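Local coordinates for protein-glutamine gamma-glutamyltransferase (Pseudomonas aeruginosa PAO1, PDB 6G49) that shows transglutaminase activity in vitro through its periplasmic domain, to which this chain belongs, and is critical for the viability of the bacterium, at residues R211-F217 and F234-R239. Residues are numbered along the deposited sequence.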
ATOM      1  N   ARG A 211     -11.894  -8.460 -12.418  1.00 23.97           N
ATOM      2  CA  ARG A 211     -12.856  -7.428 -12.789  1.00 24.60           C
ATOM      3  C   ARG A 211     -12.112  -6.170 -13.264  1.00 26.24           C
ATOM      4  O   ARG A 211     -12.495  -5.480 -14.225  1.00 24.80           O
ATOM      5  CB  ARG A 211     -13.822  -7.069 -11.654  1.00 28.49           C
ATOM      6  CG  ARG A 211     -14.807  -8.168 -11.318  1.00 32.29           C
ATOM      7  CD  ARG A 211     -15.644  -7.679 -10.158  1.00 35.74           C
ATOM      8  NE  ARG A 211     -16.446  -6.505 -10.480  1.00 35.96           N
ATOM      9  CZ  ARG A 211     -17.682  -6.579 -10.969  1.00 37.68           C
ATOM     10  NH1 ARG A 211     -18.233  -7.764 -11.192  1.00 33.59           N
ATOM     11  NH2 ARG A 211     -18.337  -5.478 -11.247  1.00 31.67           N
ATOM     12  N   PHE A 212     -11.024  -5.821 -12.580  1.00 22.27           N
ATOM     13  CA  PHE A 212     -10.288  -4.677 -12.985  1.00 22.92           C
ATOM     14  C   PHE A 212      -9.598  -4.937 -14.340  1.00 26.49           C
ATOM     15  O   PHE A 212      -9.402  -4.029 -15.127  1.00 27.83           O
ATOM     16  CB  PHE A 212      -9.241  -4.289 -11.929  1.00 22.19           C
ATOM     17  CG  PHE A 212      -9.803  -3.774 -10.623  1.00 22.18           C
ATOM     18  CD1 PHE A 212     -10.606  -2.652 -10.575  1.00 23.00           C
ATOM     19  CD2 PHE A 212      -9.534  -4.443  -9.435  1.00 21.10           C
ATOM     20  CE1 PHE A 212     -11.109  -2.167  -9.385  1.00 25.62           C
ATOM     21  CE2 PHE A 212     -10.024  -3.950  -8.239  1.00 23.62           C
ATOM     22  CZ  PHE A 212     -10.812  -2.820  -8.212  1.00 22.95           C
ATOM     23  N   ASN A 213      -9.159  -6.170 -14.532  1.00 23.59           N
ATOM     24  CA  ASN A 213      -8.425  -6.513 -15.742  1.00 24.65           C
ATOM     25  C   ASN A 213      -9.358  -6.471 -16.967  1.00 26.17           C
ATOM     26  O   ASN A 213      -8.992  -5.920 -17.994  1.00 27.40           O
ATOM     27  CB  ASN A 213      -7.763  -7.868 -15.603  1.00 28.66           C
ATOM     28  CG  ASN A 213      -6.813  -8.160 -16.756  1.00 31.67           C
ATOM     29  OD1 ASN A 213      -5.959  -7.332 -17.093  1.00 42.26           O
ATOM     30  ND2 ASN A 213      -6.908  -9.363 -17.272  1.00 38.72           N
ATOM     31  N   HIS A 214     -10.570  -6.983 -16.856  1.00 23.45           N
ATOM     32  CA  HIS A 214     -11.470  -7.137 -18.041  1.00 25.91           C
ATOM     33  C   HIS A 214     -12.375  -5.931 -18.331  1.00 31.96           C
ATOM     34  O   HIS A 214     -12.842  -5.785 -19.471  1.00 33.05           O
ATOM     35  CB  HIS A 214     -12.309  -8.379 -17.819  1.00 27.70           C
ATOM     36  CG  HIS A 214     -11.476  -9.615 -17.877  1.00 35.37           C
ATOM     37  ND1 HIS A 214     -11.815 -10.761 -17.201  1.00 47.43           N
ATOM     38  CD2 HIS A 214     -10.330  -9.894 -18.529  1.00 45.65           C
ATOM     39  CE1 HIS A 214     -10.909 -11.686 -17.434  1.00 39.87           C
ATOM     40  NE2 HIS A 214      -9.977 -11.179 -18.215  1.00 45.16           N
ATOM     41  N   GLU A 215     -12.723  -5.125 -17.321  1.00 26.99           N
ATOM     42  CA  GLU A 215     -13.623  -4.019 -17.485  1.00 24.42           C
ATOM     43  C   GLU A 215     -12.811  -2.819 -17.909  1.00 23.30           C
ATOM     44  O   GLU A 215     -11.596  -2.823 -17.717  1.00 26.07           O
ATOM     45  CB  GLU A 215     -14.450  -3.787 -16.227  1.00 26.35           C
ATOM     46  CG  GLU A 215     -15.305  -4.976 -15.889  1.00 26.13           C
ATOM     47  CD  GLU A 215     -15.989  -4.827 -14.548  1.00 42.34           C
ATOM     48  OE1 GLU A 215     -16.173  -3.657 -14.111  1.00 32.06           O
ATOM     49  OE2 GLU A 215     -16.322  -5.863 -13.935  1.00 42.59           O
ATOM     50  N   PRO A 216     -13.464  -1.814 -18.530  1.00 24.44           N
ATOM     51  CA  PRO A 216     -12.753  -0.686 -19.117  1.00 29.45           C
ATOM     52  C   PRO A 216     -12.355   0.391 -18.090  1.00 27.80           C
ATOM     53  O   PRO A 216     -12.686   1.570 -18.216  1.00 28.99           O
ATOM     54  CB  PRO A 216     -13.760  -0.187 -20.166  1.00 28.25           C
ATOM     55  CG  PRO A 216     -15.096  -0.478 -19.532  1.00 29.70           C
ATOM     56  CD  PRO A 216     -14.907  -1.794 -18.823  1.00 27.68           C
ATOM     57  N   PHE A 217     -11.525  -0.047 -17.134  1.00 25.38           N
ATOM     58  CA  PHE A 217     -10.988   0.866 -16.117  1.00 22.26           C
ATOM     59  C   PHE A 217      -9.872   1.704 -16.729  1.00 25.93           C
ATOM     60  O   PHE A 217      -9.032   1.247 -17.525  1.00 27.62           O
ATOM     61  CB  PHE A 217     -10.485   0.030 -14.927  1.00 21.43           C
ATOM     62  CG  PHE A 217     -11.574  -0.402 -13.983  1.00 20.92           C
ATOM     63  CD1 PHE A 217     -11.973   0.442 -12.939  1.00 24.34           C
ATOM     64  CD2 PHE A 217     -12.181  -1.635 -14.096  1.00 20.95           C
ATOM     65  CE1 PHE A 217     -12.984   0.072 -12.072  1.00 21.98           C
ATOM     66  CE2 PHE A 217     -13.205  -1.999 -13.250  1.00 23.49           C
ATOM     67  CZ  PHE A 217     -13.609  -1.134 -12.228  1.00 24.48           C
ATOM     68  N   PHE A 234     -17.095   4.690  -8.425  1.00 24.76           N
ATOM     69  CA  PHE A 234     -15.866   4.278  -9.072  1.00 23.32           C
ATOM     70  C   PHE A 234     -16.001   2.900  -9.699  1.00 25.66           C
ATOM     71  O   PHE A 234     -15.651   2.711 -10.858  1.00 24.27           O
ATOM     72  CB  PHE A 234     -14.680   4.359  -8.101  1.00 23.57           C
ATOM     73  CG  PHE A 234     -13.467   3.636  -8.615  1.00 21.50           C
ATOM     74  CD1 PHE A 234     -12.697   4.171  -9.660  1.00 21.07           C
ATOM     75  CD2 PHE A 234     -13.035   2.458  -8.033  1.00 21.09           C
ATOM     76  CE1 PHE A 234     -11.586   3.488 -10.133  1.00 21.94           C
ATOM     77  CE2 PHE A 234     -11.920   1.776  -8.495  1.00 20.23           C
ATOM     78  CZ  PHE A 234     -11.162   2.310  -9.535  1.00 19.96           C
ATOM     79  N   LEU A 235     -16.467   1.876  -8.973  1.00 21.93           N
ATOM     80  CA  LEU A 235     -16.442   0.506  -9.524  1.00 22.62           C
ATOM     81  C   LEU A 235     -17.434   0.298 -10.693  1.00 24.78           C
ATOM     82  O   LEU A 235     -17.203  -0.577 -11.473  1.00 25.18           O
ATOM     83  CB  LEU A 235     -16.804  -0.504  -8.432  1.00 22.92           C
ATOM     84  CG  LEU A 235     -15.718  -0.747  -7.405  1.00 25.73           C
ATOM     85  CD1 LEU A 235     -16.235  -1.663  -6.289  1.00 25.95           C
ATOM     86  CD2 LEU A 235     -14.487  -1.345  -8.080  1.00 26.13           C
ATOM     87  N   PHE A 236     -18.570   0.988 -10.637  1.00 26.94           N
ATOM     88  CA  PHE A 236     -19.731   0.610 -11.514  1.00 28.54           C
ATOM     89  C   PHE A 236     -20.116   1.746 -12.475  1.00 29.81           C
ATOM     90  O   PHE A 236     -20.861   1.483 -13.408  1.00 32.42           O
ATOM     91  CB  PHE A 236     -20.934   0.184 -10.676  1.00 26.71           C
ATOM     92  CG  PHE A 236     -20.602  -0.879  -9.670  1.00 26.67           C
ATOM     93  CD1 PHE A 236     -20.190  -2.130 -10.081  1.00 27.35           C
ATOM     94  CD2 PHE A 236     -20.733  -0.623  -8.317  1.00 26.98           C
ATOM     95  CE1 PHE A 236     -19.873  -3.107  -9.152  1.00 32.92           C
ATOM     96  CE2 PHE A 236     -20.405  -1.599  -7.389  1.00 28.52           C
ATOM     97  CZ  PHE A 236     -19.957  -2.825  -7.808  1.00 26.41           C
ATOM     98  N   ASP A 237     -19.691   2.982 -12.219  1.00 26.74           N
ATOM     99  CA  ASP A 237     -20.092   4.166 -13.034  1.00 29.36           C
ATOM    100  C   ASP A 237     -18.889   4.730 -13.787  1.00 30.19           C
ATOM    101  O   ASP A 237     -18.789   4.574 -15.012  1.00 33.50           O
ATOM    102  CB  ASP A 237     -20.854   5.200 -12.207  1.00 29.99           C
ATOM    103  CG  ASP A 237     -22.095   4.659 -11.509  1.00 31.99           C
ATOM    104  OD1 ASP A 237     -22.546   3.542 -11.877  1.00 38.37           O
ATOM    105  OD2 ASP A 237     -22.594   5.355 -10.564  1.00 38.00           O
ATOM    106  N   THR A 238     -17.927   5.344 -13.091  1.00 25.32           N
ATOM    107  CA  THR A 238     -16.833   6.055 -13.739  1.00 26.84           C
ATOM    108  C   THR A 238     -15.771   5.061 -14.233  1.00 30.09           C
ATOM    109  O   THR A 238     -15.107   5.314 -15.251  1.00 26.52           O
ATOM    110  CB  THR A 238     -16.235   7.154 -12.859  1.00 29.39           C
ATOM    111  OG1 THR A 238     -15.494   6.523 -11.792  1.00 26.94           O
ATOM    112  CG2 THR A 238     -17.263   8.120 -12.324  1.00 31.17           C
ATOM    113  N   ARG A 239     -15.476   4.005 -13.443  1.00 25.23           N
ATOM    114  CA  ARG A 239     -14.339   3.114 -13.682  1.00 21.20           C
ATOM    115  C   ARG A 239     -13.082   3.881 -14.027  1.00 21.82           C
ATOM    116  O   ARG A 239     -12.276   3.449 -14.858  1.00 25.11           O
ATOM    117  CB  ARG A 239     -14.668   2.051 -14.720  1.00 26.91           C
ATOM    118  CG  ARG A 239     -15.773   1.118 -14.302  1.00 26.40           C
ATOM    119  CD  ARG A 239     -15.901  -0.033 -15.269  1.00 29.94           C
ATOM    120  NE  ARG A 239     -16.766  -1.116 -14.849  1.00 31.43           N
ATOM    121  CZ  ARG A 239     -18.091  -1.068 -14.893  1.00 38.38           C
ATOM    122  NH1 ARG A 239     -18.682   0.047 -15.267  1.00 39.88           N
ATOM    123  NH2 ARG A 239     -18.814  -2.103 -14.489  1.00 34.98           N
TER
HETATM  124  O   HOH W   1     -16.571  -3.262 -11.365  1.00 32.33           O
HETATM  125  O   HOH W   2     -13.298   4.178 -17.678  1.00 30.49           O
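Arg239 lays its side chain over one face of the Phe217 ring, with CB 3.9 Å from the ring centroid in a CH-pi contact. Its guanidinium reaches on to Glu215, and NE of Arg239 donates to OE1 of Glu215 at 2.7 Å, the stronger bond of a salt bridge. OE2 of Glu215 lies 3.4 Å from NH2 of Arg211, close enough for charge attraction but well out of the guanidinium plane. One carboxylate thus links two arginines. Water 1 ties this network to helix 230-238 by accepting from NH2 of Arg211 and donating to OE1 of Glu215 and O of Leu235, each at 2.8 Å. Beneath the charges, Phe217 CE1 meets Phe234 CZ at 3.8 Å and Phe212 CE1 meets Leu235 CD2 at 3.7 Å. Arg239 leaves helical geometry with positive phi, and its O makes a CA-H...O contact with CA of Phe217 at 3.1 Å. The contact therefore joins the C-terminal ends of helices 201-214 and 230-238 in the transglutaminase-like region. Phe212 and Phe234 both meet Tyr246 edge-to-face on helix 243-256, which starts at the probable nucleophile Cys243. Helix 185-197 touches Arg211 and Phe236, and Arg239 is joined by backbone hydrogen bonds to Ala218 in strand 218-219.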